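Local coordinates for protein L-amino acid deaminase (Proteus vulgaris, PDB 5I39) that probably deaminates L-amino acids oxidatively as a membrane-bound flavoenzyme, using bound flavin-adenine dinucleotide as its redox cofactor, at residues Q119-P125 against G275-P280; S183-E187 against R286-D290; Q261-I266 against Y293-V299; S269-P273 against F332-K336. All coordinates share one frame; numbering follows the deposited sequence. Where two conformers were deposited one is given.

Interaction 1 (Q119-P125 against G275-P280). With EDO (1,2-ethanediol), chain I.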
# COMPACT_ATOMS: atom_id res chain seq x y z
N GLN A 119 -4.77 -14.41 -4.93
CA GLN A 119 -5.99 -14.32 -5.72
C GLN A 119 -5.80 -14.58 -7.21
O GLN A 119 -6.63 -15.26 -7.83
CB GLN A 119 -6.57 -12.93 -5.53
CG GLN A 119 -7.78 -12.61 -6.38
CD GLN A 119 -8.35 -11.27 -6.02
OE1 GLN A 119 -7.69 -10.24 -6.19
NE2 GLN A 119 -9.57 -11.26 -5.50
N GLY A 120 -4.76 -14.00 -7.80
CA GLY A 120 -4.57 -14.07 -9.25
C GLY A 120 -5.21 -12.90 -9.97
O GLY A 120 -6.30 -12.45 -9.61
N ARG A 121 -4.52 -12.43 -11.00
CA ARG A 121 -4.90 -11.22 -11.72
C ARG A 121 -4.70 -11.42 -13.21
O ARG A 121 -3.61 -11.77 -13.65
CB ARG A 121 -4.07 -10.03 -11.26
CG ARG A 121 -4.33 -8.72 -11.98
CD ARG A 121 -3.45 -7.64 -11.38
NE ARG A 121 -3.71 -6.30 -11.92
CZ ARG A 121 -3.21 -5.82 -13.06
NH1 ARG A 121 -3.51 -4.58 -13.43
NH2 ARG A 121 -2.41 -6.55 -13.84
N VAL A 122 -5.76 -11.16 -13.98
CA VAL A 122 -5.68 -11.24 -15.44
C VAL A 122 -5.81 -9.84 -16.02
O VAL A 122 -6.76 -9.11 -15.73
CB VAL A 122 -6.70 -12.22 -16.08
CG1 VAL A 122 -6.34 -13.66 -15.74
CG2 VAL A 122 -8.14 -11.92 -15.70
N GLU A 123 -4.81 -9.47 -16.82
CA GLU A 123 -4.83 -8.18 -17.51
C GLU A 123 -4.73 -8.43 -19.01
O GLU A 123 -3.70 -8.89 -19.51
CB GLU A 123 -3.70 -7.25 -17.05
CG GLU A 123 -3.77 -5.91 -17.78
CD GLU A 123 -2.81 -4.85 -17.27
OE1 GLU A 123 -2.24 -5.00 -16.17
OE2 GLU A 123 -2.66 -3.84 -17.98
N VAL A 124 -5.81 -8.13 -19.72
CA VAL A 124 -5.80 -8.21 -21.18
C VAL A 124 -5.04 -6.99 -21.71
O VAL A 124 -5.35 -5.86 -21.32
CB VAL A 124 -7.24 -8.27 -21.73
CG1 VAL A 124 -7.26 -8.13 -23.25
CG2 VAL A 124 -7.91 -9.57 -21.31
N PRO A 125 -4.05 -7.20 -22.61
CA PRO A 125 -3.30 -6.05 -23.13
C PRO A 125 -4.15 -5.12 -23.99
O PRO A 125 -5.16 -5.55 -24.55
CB PRO A 125 -2.20 -6.71 -23.97
CG PRO A 125 -2.77 -8.02 -24.37
CD PRO A 125 -3.59 -8.46 -23.19
N GLY A 275 -11.72 -13.16 -8.50
CA GLY A 275 -10.40 -12.72 -8.93
C GLY A 275 -10.25 -11.23 -9.11
O GLY A 275 -11.05 -10.42 -8.64
N ASN A 276 -9.17 -10.89 -9.82
CA ASN A 276 -8.76 -9.53 -10.11
C ASN A 276 -8.65 -9.45 -11.63
O ASN A 276 -7.94 -10.26 -12.25
CB ASN A 276 -7.42 -9.25 -9.42
CG ASN A 276 -6.88 -7.85 -9.65
OD1 ASN A 276 -7.31 -7.15 -10.56
ND2 ASN A 276 -5.91 -7.45 -8.83
N VAL A 277 -9.38 -8.51 -12.23
CA VAL A 277 -9.51 -8.41 -13.68
C VAL A 277 -9.22 -6.98 -14.11
O VAL A 277 -9.66 -6.03 -13.47
CB VAL A 277 -10.92 -8.84 -14.12
CG1 VAL A 277 -11.19 -8.53 -15.59
CG2 VAL A 277 -11.12 -10.33 -13.87
N ALA A 278 -8.48 -6.85 -15.22
CA ALA A 278 -8.15 -5.56 -15.82
C ALA A 278 -8.28 -5.71 -17.33
O ALA A 278 -7.57 -6.51 -17.94
CB ALA A 278 -6.74 -5.14 -15.44
N LEU A 279 -9.19 -4.94 -17.93
CA LEU A 279 -9.50 -5.07 -19.35
C LEU A 279 -9.44 -3.73 -20.07
O LEU A 279 -9.67 -2.68 -19.44
CB LEU A 279 -10.91 -5.64 -19.55
CG LEU A 279 -11.21 -6.96 -18.84
CD1 LEU A 279 -12.70 -7.27 -18.86
CD2 LEU A 279 -10.42 -8.09 -19.48
N PRO A 280 -9.19 -3.75 -21.39
CA PRO A 280 -9.39 -2.57 -22.23
C PRO A 280 -10.78 -1.97 -22.03
O PRO A 280 -11.72 -2.68 -21.70
CB PRO A 280 -9.25 -3.12 -23.65
CG PRO A 280 -8.33 -4.28 -23.50
CD PRO A 280 -8.68 -4.89 -22.18
C1 EDO I . -5.77 -2.71 -20.41
O1 EDO I . -4.52 -3.32 -20.77
C2 EDO I . -6.12 -3.13 -18.99
O2 EDO I . -5.14 -2.68 -18.06
O HOH W 1 -5.11 -9.62 -6.95
O HOH W 2 -11.17 -13.82 -5.68
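The carbonyl O of Asn276 is held by two groups of the facing strand: Val122 N donates to it over 2.9 Å at 162°, and the CA-H of Arg121 adds a weaker contact, CA to O 3.2 Å. Ala278 repeats the pattern: its O accepts from Val124 N and takes a CA-H...O contact from Glu123, while its N donates to Val122 O. With strand directions only 5° apart, this is parallel pairing, which frays at Gly120, whose O takes just a weak bond from Asn276 N. On the face of Arg121, Glu123, Asn276 and Ala278, the arginine chain is extended to NE and runs across the asparagine amide, guanidinium and amide planes 84° apart, Arg121 CD lying 3.5 Å from Asn276 ND2. Ala278 CB sits over one face of the guanidinium. NH1 and NH2 of Arg121 both reach Glu123 OE1, the NH2 bond (2.8 Å) using its anti lone pair and NH1 coming from above the carboxylate plane. Val122 CG2 and Val277 CG2 meet on the other face at 3.8 Å, and Val124 CG2 is pressed to 3.4 Å from Leu279 CD2. Two waters bridge the Gln119 amide to Asn276 ND2 and Gly275 N, and its NE2 also donates to Glu287 O. Because Arg121 NE and Asn276 ND2 donate to OE1 of the FAD-binding Gln82, the paired strands probably fix that amide, with Glu123 steadying the arginine.

Interaction 2 (S183-E187 against R286-D290)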
# COMPACT_ATOMS: atom_id res chain seq x y z
N SER A 183 -4.54 -9.82 -2.82
CA SER A 183 -5.70 -8.98 -2.57
C SER A 183 -5.74 -8.67 -1.09
O SER A 183 -5.52 -9.55 -0.27
CB SER A 183 -6.96 -9.75 -2.96
OG SER A 183 -8.14 -9.07 -2.60
N PHE A 184 -6.04 -7.42 -0.75
CA PHE A 184 -6.29 -7.02 0.65
C PHE A 184 -7.35 -5.93 0.64
O PHE A 184 -7.45 -5.15 -0.31
CB PHE A 184 -5.02 -6.60 1.46
CG PHE A 184 -3.89 -5.99 0.65
CD1 PHE A 184 -4.12 -5.12 -0.42
CD2 PHE A 184 -2.57 -6.24 1.01
CE1 PHE A 184 -3.06 -4.57 -1.13
CE2 PHE A 184 -1.51 -5.69 0.31
CZ PHE A 184 -1.76 -4.86 -0.77
N ASP A 185 -8.15 -5.89 1.70
CA ASP A 185 -9.34 -5.03 1.72
C ASP A 185 -9.09 -3.83 2.63
O ASP A 185 -8.69 -4.01 3.79
CB ASP A 185 -10.56 -5.81 2.22
CG ASP A 185 -10.83 -7.09 1.42
OD1 ASP A 185 -10.30 -7.26 0.31
OD2 ASP A 185 -11.59 -7.94 1.94
N PRO A 186 -9.34 -2.61 2.14
CA PRO A 186 -8.99 -1.42 2.92
C PRO A 186 -9.83 -1.17 4.18
O PRO A 186 -9.42 -0.39 5.03
CB PRO A 186 -9.14 -0.29 1.91
CG PRO A 186 -10.17 -0.78 0.96
CD PRO A 186 -9.89 -2.24 0.82
N GLU A 187 -10.95 -1.86 4.31
CA GLU A 187 -11.75 -1.77 5.53
C GLU A 187 -11.14 -2.56 6.69
O GLU A 187 -11.59 -2.40 7.82
CB GLU A 187 -13.18 -2.25 5.27
CG GLU A 187 -13.93 -1.44 4.23
CD GLU A 187 -13.54 -1.74 2.79
OE1 GLU A 187 -13.13 -2.89 2.49
OE2 GLU A 187 -13.61 -0.82 1.96
N ARG A 286 -11.94 -6.29 -8.46
CA ARG A 286 -11.23 -7.18 -7.55
C ARG A 286 -12.19 -7.68 -6.49
O ARG A 286 -12.79 -6.88 -5.76
CB ARG A 286 -10.08 -6.43 -6.87
CG ARG A 286 -9.37 -7.25 -5.80
CD ARG A 286 -8.38 -6.43 -5.02
NE ARG A 286 -9.01 -5.37 -4.24
CZ ARG A 286 -9.61 -5.52 -3.06
NH1 ARG A 286 -9.73 -6.71 -2.47
NH2 ARG A 286 -10.11 -4.45 -2.47
N GLU A 287 -12.33 -9.00 -6.37
CA GLU A 287 -13.16 -9.57 -5.32
C GLU A 287 -12.49 -9.40 -3.96
O GLU A 287 -11.32 -9.74 -3.79
CB GLU A 287 -13.43 -11.05 -5.58
CG GLU A 287 -14.53 -11.58 -4.67
CD GLU A 287 -14.80 -13.06 -4.81
OE1 GLU A 287 -13.96 -13.78 -5.39
OE2 GLU A 287 -15.85 -13.50 -4.32
N GLN A 288 -13.27 -8.89 -3.01
CA GLN A 288 -12.84 -8.78 -1.62
C GLN A 288 -13.05 -10.09 -0.87
O GLN A 288 -13.71 -11.00 -1.37
CB GLN A 288 -13.61 -7.66 -0.92
CG GLN A 288 -13.41 -6.29 -1.55
CD GLN A 288 -13.37 -5.19 -0.51
OE1 GLN A 288 -14.30 -5.01 0.28
NE2 GLN A 288 -12.29 -4.47 -0.47
N ALA A 289 -12.51 -10.18 0.34
CA ALA A 289 -12.55 -11.42 1.11
C ALA A 289 -13.97 -11.84 1.50
O ALA A 289 -14.22 -13.03 1.73
CB ALA A 289 -11.67 -11.31 2.34
N ASP A 290 -14.89 -10.88 1.56
CA ASP A 290 -16.30 -11.14 1.86
C ASP A 290 -17.21 -11.28 0.63
O ASP A 290 -18.42 -11.36 0.78
CB ASP A 290 -16.85 -10.06 2.81
CG ASP A 290 -16.92 -8.68 2.16
OD1 ASP A 290 -16.42 -8.50 1.03
OD2 ASP A 290 -17.48 -7.76 2.80
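Ser183 OG and Asp185 OD1 converge on a single nitrogen, Arg286 NH1, at 2.8 Å and 2.9 Å respectively, and this is the tight part of the contact. Both acceptors lie at the guanidinium edge, Asp185 OD1 near its plane and Ser183 OG tilted 20° from it. The carbonyl O of Phe184 sits 3.2 Å above one face, offset toward the rim. A bend at chi3 (64°) turns the otherwise extended Arg286 chain into this position, where NH2 also donates to the carbonyl O of the FAD-binding residue Tyr80. The other carboxylate oxygen, Asp185 OD2, accepts Ala289 N at 2.9 Å on its syn lone pair, and forms a salt bridge with Arg23. The Gln288 amide stacks on the Asp185 carboxylate, the planes 27° apart. Farther along the packing slackens: beyond its N-H bond, Ala289 offers only its methyl, and Asp290 is exposed to solvent and bonds instead to Thr292. Two arginines, one on each oxygen, together with a backbone N-H, would probably keep Asp185 ionised; its charge would in turn probably offset that of Arg286 and help to hold the guanidinium against the backbone that carries Tyr80.

Interaction 3 (Q261-I266 against Y293-V299). With FAD (flavin-adenine dinucleotide), chain B; EDO (1,2-ethanediol), chain K.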
# COMPACT_ATOMS: atom_id res chain seq x y z
N GLN A 261 -7.14 9.50 -7.04
CA GLN A 261 -7.77 8.32 -7.63
C GLN A 261 -9.08 8.03 -6.92
O GLN A 261 -9.16 8.15 -5.69
CB GLN A 261 -6.80 7.14 -7.53
CG GLN A 261 -7.23 5.86 -8.22
CD GLN A 261 -6.06 4.91 -8.41
OE1 GLN A 261 -5.15 5.19 -9.19
NE2 GLN A 261 -6.06 3.80 -7.69
N SER A 262 -10.10 7.67 -7.70
CA SER A 262 -11.41 7.31 -7.17
C SER A 262 -11.54 5.80 -7.02
O SER A 262 -10.86 5.04 -7.72
CB SER A 262 -12.53 7.84 -8.07
OG SER A 262 -12.64 9.25 -7.96
N GLN A 263 -12.41 5.39 -6.11
CA GLN A 263 -12.66 3.98 -5.80
C GLN A 263 -14.13 3.75 -5.53
O GLN A 263 -14.82 4.64 -5.02
CB GLN A 263 -11.87 3.56 -4.56
CG GLN A 263 -10.36 3.66 -4.68
CD GLN A 263 -9.78 2.78 -5.77
OE1 GLN A 263 -10.36 1.76 -6.18
NE2 GLN A 263 -8.64 3.16 -6.26
N GLN A 264 -14.59 2.55 -5.85
CA GLN A 264 -15.97 2.14 -5.62
C GLN A 264 -15.99 0.74 -5.02
O GLN A 264 -15.05 -0.04 -5.21
CB GLN A 264 -16.75 2.13 -6.93
CG GLN A 264 -16.82 3.49 -7.60
CD GLN A 264 -17.28 3.40 -9.04
OE1 GLN A 264 -16.70 2.68 -9.84
NE2 GLN A 264 -18.32 4.16 -9.38
N LEU A 265 -17.05 0.44 -4.29
CA LEU A 265 -17.27 -0.89 -3.73
C LEU A 265 -18.70 -1.27 -4.02
O LEU A 265 -19.62 -0.51 -3.69
CB LEU A 265 -17.00 -0.90 -2.22
CG LEU A 265 -17.15 -2.25 -1.51
CD1 LEU A 265 -16.11 -3.24 -1.99
CD2 LEU A 265 -17.07 -2.10 0.00
N ILE A 266 -18.90 -2.44 -4.63
CA ILE A 266 -20.23 -2.94 -4.97
C ILE A 266 -20.47 -4.30 -4.34
O ILE A 266 -19.52 -5.03 -4.02
CB ILE A 266 -20.47 -2.97 -6.50
CG1 ILE A 266 -19.56 -3.99 -7.20
CG2 ILE A 266 -20.30 -1.57 -7.08
CD1 ILE A 266 -19.86 -4.19 -8.68
N TYR A 293 -17.07 -6.49 -4.28
CA TYR A 293 -16.12 -6.19 -5.34
C TYR A 293 -15.69 -4.73 -5.34
O TYR A 293 -16.52 -3.82 -5.42
CB TYR A 293 -16.70 -6.53 -6.72
CG TYR A 293 -16.63 -8.00 -7.05
CD1 TYR A 293 -17.53 -8.90 -6.49
CD2 TYR A 293 -15.65 -8.49 -7.91
CE1 TYR A 293 -17.47 -10.25 -6.79
CE2 TYR A 293 -15.57 -9.85 -8.21
CZ TYR A 293 -16.48 -10.72 -7.64
OH TYR A 293 -16.41 -12.06 -7.94
N ALA A 294 -14.38 -4.53 -5.26
CA ALA A 294 -13.77 -3.24 -5.49
C ALA A 294 -13.71 -2.99 -7.00
O ALA A 294 -13.44 -3.90 -7.77
CB ALA A 294 -12.38 -3.20 -4.89
N THR A 295 -13.98 -1.76 -7.40
CA THR A 295 -13.89 -1.36 -8.81
C THR A 295 -13.66 0.14 -8.91
O THR A 295 -13.86 0.86 -7.94
CB THR A 295 -15.17 -1.77 -9.59
OG1 THR A 295 -15.05 -1.39 -10.97
CG2 THR A 295 -16.42 -1.12 -9.01
N SER A 296 -13.27 0.60 -10.08
CA SER A 296 -13.05 2.03 -10.34
C SER A 296 -12.81 2.25 -11.82
O SER A 296 -12.32 1.35 -12.48
CB SER A 296 -11.84 2.52 -9.54
OG SER A 296 -11.36 3.78 -10.00
N PRO A 297 -13.13 3.45 -12.35
CA PRO A 297 -12.78 3.73 -13.76
C PRO A 297 -11.27 3.77 -14.05
O PRO A 297 -10.88 3.61 -15.20
CB PRO A 297 -13.41 5.11 -14.02
CG PRO A 297 -13.61 5.71 -12.67
CD PRO A 297 -13.91 4.56 -11.76
N ARG A 298 -10.45 4.01 -13.03
CA ARG A 298 -8.99 3.99 -13.17
C ARG A 298 -8.35 3.65 -11.83
O ARG A 298 -8.60 4.34 -10.83
CB ARG A 298 -8.49 5.34 -13.68
CG ARG A 298 -7.03 5.34 -14.10
CD ARG A 298 -6.53 6.74 -14.43
NE ARG A 298 -7.08 7.26 -15.69
CZ ARG A 298 -6.55 7.13 -16.90
NH1 ARG A 298 -5.40 6.47 -17.10
NH2 ARG A 298 -7.17 7.66 -17.95
N VAL A 299 -7.53 2.60 -11.80
CA VAL A 299 -6.89 2.11 -10.56
C VAL A 299 -5.36 2.24 -10.50
O VAL A 299 -4.78 1.96 -9.45
CB VAL A 299 -7.29 0.64 -10.24
CG1 VAL A 299 -8.78 0.55 -9.95
CG2 VAL A 299 -6.89 -0.33 -11.35
PA FAD B . -0.93 7.09 4.98
O1A FAD B . -1.64 8.28 4.33
O2A FAD B . -1.79 5.85 5.10
O5B FAD B . -0.45 7.43 6.46
C5B FAD B . 0.34 8.57 6.78
C4B FAD B . -0.15 9.03 8.14
O4B FAD B . 0.72 10.09 8.61
C3B FAD B . -1.56 9.62 8.07
O3B FAD B . -2.44 8.85 8.89
C2B FAD B . -1.36 11.06 8.54
O2B FAD B . -2.47 11.59 9.28
C1B FAD B . -0.09 10.97 9.36
N9A FAD B . 0.68 12.21 9.50
C8A FAD B . 1.07 13.01 8.53
N7A FAD B . 1.81 14.04 8.99
C5A FAD B . 1.87 13.86 10.30
C6A FAD B . 2.47 14.56 11.43
N6A FAD B . 3.18 15.70 11.22
N1A FAD B . 2.33 14.05 12.67
C2A FAD B . 1.65 12.92 12.89
N3A FAD B . 1.05 12.22 11.91
C4A FAD B . 1.14 12.65 10.65
N1 FAD B . -1.17 0.41 -2.87
C2 FAD B . -1.14 -0.88 -3.19
O2 FAD B . -0.15 -1.55 -2.84
N3 FAD B . -2.16 -1.45 -3.88
C4 FAD B . -3.24 -0.79 -4.32
O4 FAD B . -4.14 -1.36 -4.92
C4X FAD B . -3.33 0.65 -4.03
N5 FAD B . -4.35 1.43 -4.47
C5X FAD B . -4.47 2.69 -4.02
C6 FAD B . -5.62 3.44 -4.28
C7 FAD B . -5.78 4.73 -3.77
C7M FAD B . -7.06 5.50 -4.02
C8 FAD B . -4.72 5.32 -2.95
C8M FAD B . -4.86 6.70 -2.34
C9 FAD B . -3.56 4.58 -2.71
C9A FAD B . -3.40 3.29 -3.22
N10 FAD B . -2.24 2.55 -2.98
C10 FAD B . -2.20 1.18 -3.26
C1' FAD B . -1.11 3.12 -2.26
C2' FAD B . -1.14 2.88 -0.79
O2' FAD B . -2.47 3.05 -0.32
C3' FAD B . -0.18 3.89 -0.16
O3' FAD B . 1.11 3.88 -0.82
C4' FAD B . 0.06 3.64 1.31
O4' FAD B . -1.20 3.50 2.00
C5' FAD B . 0.84 4.80 1.90
O5' FAD B . 0.98 4.52 3.30
P FAD B . 1.56 5.68 4.26
O1P FAD B . 1.65 5.09 5.64
O2P FAD B . 2.78 6.31 3.62
O3P FAD B . 0.43 6.85 4.16
C1 EDO K . -2.23 2.53 -6.94
O1 EDO K . -1.70 1.22 -6.66
C2 EDO K . -1.46 3.17 -8.09
O2 EDO K . -2.18 4.31 -8.61
O HOH W 3 -10.05 6.90 -10.46
O HOH W 4 -16.24 0.98 -12.02
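A serine hydroxyl stands in for regular backbone pairing where the two strands part: Ser296 OG approaches Ser262 O to 2.7 Å, yet its one proton also has Arg298 O within reach, 2.9 Å from the same OG, so which acceptor it serves is unsettled. Water adds to the junction by accepting from Ser262 N and donating to Arg298 O. Further along, the pairing is ordinary antiparallel sheet. Ile266 and Tyr293 form a hydrogen-bonded pair with both N...O distances 2.9 Å and angles of 172° and 174°. The next such pair, Gln264 with Thr295, is less regular: Thr295 N meets Gln264 O from 40° above the carbonyl plane. Side chains meet along the same pairing: Ile266 CG1, set between the backbone N and the carbonyl carbon, lies 3.9 Å from Tyr293 CB, and another water links Gln264 OE1 to Thr295 OG1. Gln264 NE2 donates to Gln343 OE1, and Thr295 OG1 is hydrogen-bonded to Phe284 O. At the parted end, Gln261 extends to Val299 O with a weak NE2 bond of 2.8 Å; its NE2 is also 3.5 Å from C6 of the FAD ring system. Gln263 CG approaches the C7M methyl at 3.8 Å. Strand 340-350 pairs with the far edge of 257-266 and strand 283-287 with the far edge of 293-295, while helix 318-331 packs over Gln264, Ile266 and Pro297.

Interaction 4 (S269-P273 against F332-K336)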
# COMPACT_ATOMS: atom_id res chain seq x y z
N SER A 269 -22.17 -11.21 -6.24
CA SER A 269 -23.11 -11.93 -7.08
C SER A 269 -22.71 -13.41 -7.12
O SER A 269 -21.51 -13.70 -7.20
CB SER A 269 -23.07 -11.33 -8.48
OG SER A 269 -23.57 -12.22 -9.46
N PRO A 270 -23.69 -14.34 -7.08
CA PRO A 270 -23.34 -15.76 -7.17
C PRO A 270 -22.70 -16.17 -8.51
O PRO A 270 -22.04 -17.21 -8.58
CB PRO A 270 -24.68 -16.48 -6.96
CG PRO A 270 -25.72 -15.49 -7.33
CD PRO A 270 -25.15 -14.14 -7.00
N THR A 271 -22.89 -15.36 -9.56
CA THR A 271 -22.33 -15.63 -10.89
C THR A 271 -21.13 -14.75 -11.27
O THR A 271 -20.62 -14.86 -12.39
CB THR A 271 -23.41 -15.50 -11.97
OG1 THR A 271 -23.98 -14.19 -11.93
CG2 THR A 271 -24.51 -16.54 -11.78
N ALA A 272 -20.68 -13.88 -10.36
CA ALA A 272 -19.48 -13.08 -10.60
C ALA A 272 -18.26 -14.00 -10.75
O ALA A 272 -18.23 -15.08 -10.17
CB ALA A 272 -19.26 -12.09 -9.46
N PRO A 273 -17.25 -13.57 -11.54
CA PRO A 273 -16.16 -14.50 -11.87
C PRO A 273 -15.07 -14.68 -10.81
O PRO A 273 -14.23 -15.55 -10.97
CB PRO A 273 -15.57 -13.87 -13.13
CG PRO A 273 -15.78 -12.42 -12.95
CD PRO A 273 -17.09 -12.27 -12.21
N PHE A 332 -19.79 -7.62 -17.72
CA PHE A 332 -20.07 -8.74 -16.82
C PHE A 332 -21.48 -8.57 -16.23
O PHE A 332 -21.63 -7.99 -15.15
CB PHE A 332 -19.02 -8.81 -15.70
CG PHE A 332 -17.71 -9.37 -16.15
CD1 PHE A 332 -17.50 -10.75 -16.15
CD2 PHE A 332 -16.68 -8.54 -16.58
CE1 PHE A 332 -16.29 -11.28 -16.57
CE2 PHE A 332 -15.47 -9.07 -17.00
CZ PHE A 332 -15.27 -10.44 -17.00
N PRO A 333 -22.50 -9.08 -16.95
CA PRO A 333 -23.89 -8.99 -16.47
C PRO A 333 -24.16 -9.63 -15.11
O PRO A 333 -25.17 -9.33 -14.49
CB PRO A 333 -24.69 -9.70 -17.58
CG PRO A 333 -23.86 -9.53 -18.80
CD PRO A 333 -22.44 -9.62 -18.32
N ALA A 334 -23.24 -10.48 -14.63
CA ALA A 334 -23.25 -10.94 -13.24
C ALA A 334 -23.37 -9.81 -12.21
O ALA A 334 -23.90 -10.04 -11.13
CB ALA A 334 -22.01 -11.77 -12.95
N PHE A 335 -22.87 -8.62 -12.54
CA PHE A 335 -22.96 -7.45 -11.65
C PHE A 335 -24.21 -6.58 -11.84
O PHE A 335 -24.35 -5.57 -11.15
CB PHE A 335 -21.72 -6.56 -11.82
CG PHE A 335 -20.42 -7.24 -11.48
CD1 PHE A 335 -20.16 -7.68 -10.18
CD2 PHE A 335 -19.45 -7.43 -12.45
CE1 PHE A 335 -18.96 -8.30 -9.87
CE2 PHE A 335 -18.24 -8.05 -12.14
CZ PHE A 335 -18.00 -8.49 -10.85
N LYS A 336 -25.12 -6.96 -12.74
CA LYS A 336 -26.28 -6.13 -13.08
C LYS A 336 -27.11 -5.69 -11.86
O LYS A 336 -27.56 -4.55 -11.80
CB LYS A 336 -27.18 -6.85 -14.09
CG LYS A 336 -28.40 -6.07 -14.57
CD LYS A 336 -28.02 -4.77 -15.26
CE LYS A 336 -29.25 -4.07 -15.83
NZ LYS A 336 -28.86 -2.93 -16.67
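Ser269 begins its contact at CB, 3.1 Å from Ala334 O, and ends it at OG, which donates to the same oxygen over 2.8 Å. A first torsion of 159° sets OG opposite the backbone N and so carries it to Ala334 O. The approach is not in line: the donor makes 129° with the C=O bond and is tilted 32° from the carbonyl plane. OG is also an acceptor, taking Thr271 N at 3.2 Å from within its own loop. One hydroxyl therefore ties the turn to itself and to the opposing segment. The methyl of Ala334 faces the same turn, CB standing 3.3 Å from Thr271 OG1, with Thr271 O and the N of Ala272 close by as well. The rest of the contact is apolar. Ala272 CB touches Phe335 at CE1 (3.8 Å), and Pro273 divides its ring between two aromatics, CD approaching Phe335 CZ at 4.1 Å and CG approaching Phe332 CE1 at 3.8 Å. Phe285 meets both phenylalanines edge-to-face, which joins this small cluster to strand 283-287. Phe332 is the first residue to leave helical geometry after helix 318-331, and its O accepts Phe335 N, while Lys336 N bonds to Pro333 O. The arrangement is an ST turn at Ser269 combined with a type I beta turn from Ser269 to Ala272, docked on the short 3-10 turn of 333-335.

In the fold
Interactions 1, 2 and 3 all reach one mixed sheet: strand 276-279 pairs with 283-287, which pairs with 293-295. Between interactions 1 and 2 the Gln119 side chain probably bonds through NE2 to Glu287 O at 2.9 Å, and Arg286 O meets Ala294 N at 2.9 Å between 2 and 3. Interaction 4 lies farther out, its centre about 28 Å from the centre of the chain, yet its Phe335 CE1 touches Tyr293 CG of interaction 3 at 3.7 Å and its Phe332 CE2 packs on Leu279 CD1 of interaction 1. Interaction 3 borders the flavin directly; the Phe184 side chain of interaction 2 is about 4 Å from FAD, the Asn276 side chain of interaction 1 about 7 Å.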